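Glycosyl hydrolase (Aspergillus fumigatus, PDB 2X8R) probably acts as a secreted family 25 lysozyme, hydrolysing the beta-1,4 linkages between N-acetylmuramic acid and N-acetylglucosamine in bacterial peptidoglycan. Local coordinates at residues F77-G82 with H128-W133; T106-S111 with A140-R145. All coordinates share one frame; numbering follows the deposited sequence. Where two conformers were deposited one is given.

Contact 1: F77-G82 with H128-W133; sequences FFLKNG and HATSRW
Leu79 reaches across with both of its methyl branches and meets two consecutive residues at the end of helix 112-130. Leu79 CD1 lies 3.5 Å from CB of Ala129, while Leu79 CD2 lies 3.6 Å from Thr130 CG2. The leucine tip therefore spans the two neighbouring side chains like a fork, all three CB atoms being aimed across the gap. Leu79 CG stands anti to its carbonyl carbon (chi1 -74°); on a CB already pointing at helix 112-130, this torsion sends CD1 to Ala129 and CD2 to Thr130. Leu79 also rests on Tyr126, one turn back along helix 112-130.

Thr130 is placed by its hydroxyl. Thr130 OG1 accepts from the backbone N of Arg132 at 2.9 Å, forming an ST turn just where Ser131, with positive phi, takes the chain out of the helix, and it is also hydrogen-bonded to the carbonyl of Tyr126. With OG1 engaged in that turn, the methyl CG2 is the branch presented to Leu79. Arg132 in turn bonds through NH2 to the carbonyl of Leu207, tying the turn to the C-terminal helix.

On the other side, Asn81 ND2 donates to the carbonyl O of Phe77, four residues earlier, at 3.0 Å and nearly in its amide plane; OD1 meets Lys40. Phe78, the preceding residue to Leu79, is buried against Ala33, Thr34 and Phe122.

Between the two segments the chemistry is purely apolar and small, 100 Å² in all: methyl groups meet at the surface of the TIM-barrel-like domain, and aromatic side chains of helix 112-130 continue the packing. The hydrogen bonds named here stay on either side, none linking the segments.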
loop_
_atom_site.group_PDB
_atom_site.type_symbol
_atom_site.label_atom_id
_atom_site.label_comp_id
_atom_site.label_asym_id
_atom_site.label_seq_id
_atom_site.Cartn_x
_atom_site.Cartn_y
_atom_site.Cartn_z
ATOM N N PHE A 77 -6.985 6.329 12.185
ATOM C CA PHE A 77 -5.875 7.253 12.293
ATOM C C PHE A 77 -5.324 7.572 10.890
ATOM O O PHE A 77 -5.112 8.750 10.534
ATOM C CB PHE A 77 -4.799 6.660 13.200
ATOM C CG PHE A 77 -3.550 7.493 13.306
ATOM C CD1 PHE A 77 -3.595 8.831 13.754
ATOM C CD2 PHE A 77 -2.312 6.921 13.001
ATOM C CE1 PHE A 77 -2.402 9.600 13.857
ATOM C CE2 PHE A 77 -1.116 7.663 13.119
ATOM C CZ PHE A 77 -1.158 9.015 13.554
ATOM N N PHE A 78 -5.126 6.517 10.104
ATOM C CA PHE A 78 -4.693 6.658 8.699
ATOM C C PHE A 78 -5.650 7.583 7.914
ATOM O O PHE A 78 -5.214 8.505 7.194
ATOM C CB PHE A 78 -4.596 5.238 8.105
ATOM C CG PHE A 78 -4.289 5.164 6.629
ATOM C CD1 PHE A 78 -3.171 5.799 6.073
ATOM C CD2 PHE A 78 -5.083 4.323 5.818
ATOM C CE1 PHE A 78 -2.871 5.648 4.690
ATOM C CE2 PHE A 78 -4.798 4.134 4.466
ATOM C CZ PHE A 78 -3.668 4.773 3.901
ATOM N N LEU A 79 -6.949 7.329 8.045
ATOM C CA LEU A 79 -7.971 8.112 7.328
ATOM C C LEU A 79 -7.964 9.602 7.644
ATOM O O LEU A 79 -8.296 10.426 6.767
ATOM C CB LEU A 79 -9.369 7.552 7.614
ATOM C CG LEU A 79 -9.606 6.231 6.885
ATOM C CD1 LEU A 79 -10.718 5.472 7.542
ATOM C CD2 LEU A 79 -9.948 6.563 5.438
ATOM N N LYS A 80 -7.579 9.942 8.870
ATOM C CA LYS A 80 -7.554 11.365 9.276
ATOM C C LYS A 80 -6.243 12.060 8.881
ATOM O O LYS A 80 -6.079 13.268 9.101
ATOM C CB LYS A 80 -7.697 11.444 10.785
ATOM C CG LYS A 80 -9.100 11.189 11.292
ATOM C CD LYS A 80 -9.009 11.146 12.809
ATOM C CE LYS A 80 -10.339 10.881 13.475
ATOM N NZ LYS A 80 -10.806 9.460 13.212
ATOM N N ASN A 81 -5.282 11.305 8.338
ATOM C CA ASN A 81 -3.940 11.833 8.214
ATOM C C ASN A 81 -3.345 11.470 6.858
ATOM O O ASN A 81 -2.160 11.291 6.748
ATOM C CB ASN A 81 -3.061 11.359 9.376
ATOM C CG ASN A 81 -3.408 12.047 10.679
ATOM O OD1 ASN A 81 -3.089 13.239 10.851
ATOM N ND2 ASN A 81 -4.147 11.368 11.557
ATOM N N GLY A 82 -4.176 11.365 5.831
ATOM C CA GLY A 82 -3.587 11.220 4.483
ATOM C C GLY A 82 -4.062 9.997 3.740
ATOM O O GLY A 82 -3.836 9.849 2.523
ATOM N N HIS A 128 -15.734 1.054 5.144
ATOM C CA HIS A 128 -16.898 1.733 5.754
ATOM C C HIS A 128 -16.784 3.235 5.531
ATOM O O HIS A 128 -17.771 3.903 5.171
ATOM C CB HIS A 128 -16.977 1.416 7.268
ATOM C CG HIS A 128 -18.208 1.936 7.943
ATOM N ND1 HIS A 128 -19.355 1.181 8.126
ATOM C CD2 HIS A 128 -18.480 3.162 8.469
ATOM C CE1 HIS A 128 -20.270 1.914 8.744
ATOM N NE2 HIS A 128 -19.769 3.119 8.953
ATOM N N ALA A 129 -15.580 3.764 5.722
ATOM C CA ALA A 129 -15.340 5.182 5.692
ATOM C C ALA A 129 -15.324 5.715 4.261
ATOM O O ALA A 129 -15.739 6.862 4.028
ATOM C CB ALA A 129 -14.018 5.498 6.337
ATOM N N THR A 130 -14.787 4.940 3.319
ATOM C CA THR A 130 -14.491 5.487 1.984
ATOM C C THR A 130 -15.277 4.934 0.808
ATOM O O THR A 130 -15.262 5.547 -0.274
ATOM C CB THR A 130 -13.007 5.265 1.567
ATOM O OG1 THR A 130 -12.774 3.851 1.361
ATOM C CG2 THR A 130 -11.983 5.904 2.559
ATOM N N SER A 131 -15.906 3.775 1.040
ATOM C CA SER A 131 -16.580 2.940 0.031
ATOM C C SER A 131 -15.616 2.117 -0.830
ATOM O O SER A 131 -16.049 1.361 -1.734
ATOM C CB SER A 131 -17.586 3.723 -0.843
ATOM O OG SER A 131 -16.951 4.436 -1.890
ATOM N N ARG A 132 -14.328 2.228 -0.523
ATOM C CA ARG A 132 -13.279 1.468 -1.234
ATOM C C ARG A 132 -12.623 0.458 -0.314
ATOM O O ARG A 132 -12.382 0.757 0.886
ATOM C CB ARG A 132 -12.218 2.439 -1.794
ATOM C CG ARG A 132 -12.732 3.376 -2.947
ATOM C CD ARG A 132 -13.409 2.623 -4.099
ATOM N NE ARG A 132 -12.434 1.710 -4.661
ATOM C CZ ARG A 132 -11.457 2.046 -5.490
ATOM N NH1 ARG A 132 -11.331 3.298 -5.926
ATOM N NH2 ARG A 132 -10.583 1.120 -5.851
ATOM N N TRP A 133 -12.349 -0.742 -0.868
ATOM C CA TRP A 133 -11.467 -1.680 -0.187
ATOM C C TRP A 133 -10.053 -1.123 -0.331
ATOM O O TRP A 133 -9.633 -0.769 -1.447
ATOM C CB TRP A 133 -11.552 -3.117 -0.788
ATOM C CG TRP A 133 -12.925 -3.671 -0.601
ATOM C CD1 TRP A 133 -13.891 -3.793 -1.560
ATOM C CD2 TRP A 133 -13.536 -4.063 0.646
ATOM N NE1 TRP A 133 -15.065 -4.261 -0.987
ATOM C CE2 TRP A 133 -14.874 -4.426 0.359
ATOM C CE3 TRP A 133 -13.095 -4.107 1.978
ATOM C CZ2 TRP A 133 -15.758 -4.859 1.345
ATOM C CZ3 TRP A 133 -13.999 -4.541 2.973
ATOM C CH2 TRP A 133 -15.292 -4.925 2.635
#

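Contact 2: T106-S111 with A140-R145; sequences TCYGLS and ADWWNR
Cys107 and Arg145 are the nearest CA pair, 7.7 Å apart, between an irregular loop and helix 140-147. In the loop, three successive residues, Cys107, Tyr108 and Gly109, lie in the left-handed helical region with positive phi, and backbone bonds from Gly109 N to Thr106 O and from Leu110 N to Cys107 O hold the turn. Ser111 then caps the start of helix 112-130.

Arg145 spreads its aliphatic part over the loop: Arg145 CG lies 3.8 Å from Cys107 SG, and Arg145 CD is 3.9 Å from OG1 of Thr106, whose side chain crosses the arginine at roughly a right angle. A bend at chi3 (-55°) carries the guanidinium back along its own helix to Asp141. There Arg145 NH1 forms a salt bridge with Asp141 OD2 at 2.7 Å, arriving on the syn side but 25° out of the carboxylate plane, and NH2 adds a weak bond to OD1. Tyr100 also bonds to OD2.

Deeper in, Trp142 meets Tyr108 at the edge of the tyrosine ring, Trp142 CZ2 to Tyr108 CE2 4.2 Å, and Met115 touches both. The Tyr108 hydroxyl bonds to the carbonyl of Glu99.

The covalent link is the disulfide from Cys107 to Cys146, the residue after Arg145. Van der Waals contacts thus flank a bond that fixes the loop to the helix, while the arginine's charge is probably largely offset by Asp141 one turn earlier in the same helix.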
loop_
_atom_site.group_PDB
_atom_site.type_symbol
_atom_site.label_atom_id
_atom_site.label_comp_id
_atom_site.label_asym_id
_atom_site.label_seq_id
_atom_site.Cartn_x
_atom_site.Cartn_y
_atom_site.Cartn_z
ATOM N N THR A 106 8.342 -11.521 15.916
ATOM C CA THR A 106 7.674 -12.156 14.757
ATOM C C THR A 106 6.131 -12.152 14.815
ATOM O O THR A 106 5.517 -12.483 15.844
ATOM C CB THR A 106 8.326 -13.538 14.356
ATOM O OG1 THR A 106 7.363 -14.388 13.709
ATOM C CG2 THR A 106 8.921 -14.221 15.550
ATOM N N CYS A 107 5.537 -11.712 13.703
ATOM C CA CYS A 107 4.081 -11.498 13.558
ATOM C C CYS A 107 3.461 -10.577 14.627
ATOM O O CYS A 107 2.274 -10.693 14.903
ATOM C CB CYS A 107 3.339 -12.859 13.469
ATOM S SG CYS A 107 3.970 -13.943 12.125
ATOM N N TYR A 108 4.276 -9.716 15.258
ATOM C CA TYR A 108 3.782 -8.735 16.236
ATOM C C TYR A 108 3.185 -9.431 17.481
ATOM O O TYR A 108 2.387 -8.848 18.217
ATOM C CB TYR A 108 2.732 -7.782 15.585
ATOM C CG TYR A 108 3.280 -7.010 14.377
ATOM C CD1 TYR A 108 3.883 -5.772 14.522
ATOM C CD2 TYR A 108 3.157 -7.536 13.073
ATOM C CE1 TYR A 108 4.396 -5.078 13.400
ATOM C CE2 TYR A 108 3.654 -6.873 11.962
ATOM C CZ TYR A 108 4.270 -5.642 12.118
ATOM O OH TYR A 108 4.764 -4.967 11.020
ATOM N N GLY A 109 3.511 -10.711 17.651
ATOM C CA GLY A 109 3.042 -11.479 18.806
ATOM C C GLY A 109 1.619 -11.976 18.654
ATOM O O GLY A 109 1.029 -12.546 19.601
ATOM N N LEU A 110 1.047 -11.816 17.471
ATOM C CA LEU A 110 -0.325 -12.244 17.250
ATOM C C LEU A 110 -0.348 -13.634 16.611
ATOM O O LEU A 110 0.563 -14.002 15.858
ATOM C CB LEU A 110 -1.043 -11.242 16.338
ATOM C CG LEU A 110 -1.373 -9.828 16.836
ATOM C CD1 LEU A 110 -2.514 -9.308 15.947
ATOM C CD2 LEU A 110 -1.810 -9.896 18.293
ATOM N N SER A 111 -1.413 -14.385 16.902
ATOM C CA SER A 111 -1.686 -15.658 16.268
ATOM C C SER A 111 -2.276 -15.435 14.891
ATOM O O SER A 111 -2.629 -14.310 14.539
ATOM C CB SER A 111 -2.685 -16.464 17.110
ATOM O OG SER A 111 -4.006 -15.903 17.041
ATOM N N ALA A 140 4.486 -12.816 -0.012
ATOM C CA ALA A 140 3.862 -14.143 0.108
ATOM C C ALA A 140 4.346 -14.849 1.396
ATOM O O ALA A 140 3.552 -15.471 2.102
ATOM C CB ALA A 140 4.147 -14.990 -1.140
ATOM N N ASP A 141 5.641 -14.711 1.687
ATOM C CA ASP A 141 6.272 -15.325 2.853
ATOM C C ASP A 141 5.601 -14.822 4.131
ATOM O O ASP A 141 5.241 -15.610 5.018
ATOM C CB ASP A 141 7.765 -14.972 2.910
ATOM C CG ASP A 141 8.354 -15.299 4.263
ATOM O OD1 ASP A 141 8.665 -16.483 4.462
ATOM O OD2 ASP A 141 8.429 -14.391 5.128
ATOM N N TRP A 142 5.439 -13.492 4.235
ATOM C CA TRP A 142 4.845 -12.949 5.443
ATOM C C TRP A 142 3.381 -13.398 5.603
ATOM O O TRP A 142 2.966 -13.840 6.673
ATOM C CB TRP A 142 4.953 -11.423 5.416
ATOM C CG TRP A 142 4.531 -10.852 6.804
ATOM C CD1 TRP A 142 5.349 -10.519 7.829
ATOM C CD2 TRP A 142 3.189 -10.564 7.240
ATOM N NE1 TRP A 142 4.602 -10.031 8.899
ATOM C CE2 TRP A 142 3.276 -10.082 8.570
ATOM C CE3 TRP A 142 1.922 -10.709 6.650
ATOM C CZ2 TRP A 142 2.130 -9.702 9.324
ATOM C CZ3 TRP A 142 0.782 -10.364 7.386
ATOM C CH2 TRP A 142 0.891 -9.860 8.713
ATOM N N TRP A 143 2.606 -13.313 4.513
ATOM C CA TRP A 143 1.218 -13.699 4.535
ATOM C C TRP A 143 1.062 -15.164 4.964
ATOM O O TRP A 143 0.166 -15.494 5.758
ATOM C CB TRP A 143 0.570 -13.485 3.157
ATOM C CG TRP A 143 -0.908 -13.446 3.225
ATOM C CD1 TRP A 143 -1.776 -14.460 2.885
ATOM C CD2 TRP A 143 -1.722 -12.359 3.695
ATOM N NE1 TRP A 143 -3.091 -14.061 3.107
ATOM C CE2 TRP A 143 -3.086 -12.773 3.574
ATOM C CE3 TRP A 143 -1.441 -11.075 4.161
ATOM C CZ2 TRP A 143 -4.161 -11.946 3.935
ATOM C CZ3 TRP A 143 -2.530 -10.241 4.505
ATOM C CH2 TRP A 143 -3.866 -10.689 4.392
ATOM N N ASN A 144 1.970 -16.007 4.479
ATOM C CA ASN A 144 1.929 -17.393 4.872
ATOM C C ASN A 144 2.241 -17.537 6.358
ATOM O O ASN A 144 1.454 -18.188 7.090
ATOM C CB ASN A 144 2.906 -18.200 4.043
ATOM C CG ASN A 144 2.810 -19.669 4.370
ATOM O OD1 ASN A 144 1.762 -20.286 4.149
ATOM N ND2 ASN A 144 3.890 -20.231 4.964
ATOM N N ARG A 145 3.324 -16.901 6.813
ATOM C CA ARG A 145 3.743 -17.087 8.212
ATOM C C ARG A 145 2.751 -16.485 9.194
ATOM O O ARG A 145 2.428 -17.114 10.219
ATOM C CB ARG A 145 5.124 -16.512 8.493
ATOM C CG ARG A 145 5.560 -16.610 9.988
ATOM C CD ARG A 145 6.980 -16.074 10.168
ATOM N NE ARG A 145 7.893 -16.773 9.267
ATOM C CZ ARG A 145 8.402 -16.279 8.132
ATOM N NH1 ARG A 145 8.137 -15.031 7.744
ATOM N NH2 ARG A 145 9.211 -17.048 7.397
#

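In the fold
Helix 112-130 connects the two places: contact 1 uses its C-terminal end, whereas the loop of contact 2 leads into its N-terminal end. The centres are 24 Å apart and the nearest atoms about 12 Å, so the two do not touch. Neither belongs to the deep core. Contact 1 lies at the surface between helix 71-79 and helix 112-130, and its two segments meet through aliphatic groups; contact 2, farther from the chain centre, is nevertheless partly buried, with aromatic rings inside and an arginine chain outside. Only contact 2 sits beside a covalent crosslink, which pins an irregular loop, while contact 1 relies on packing between helices.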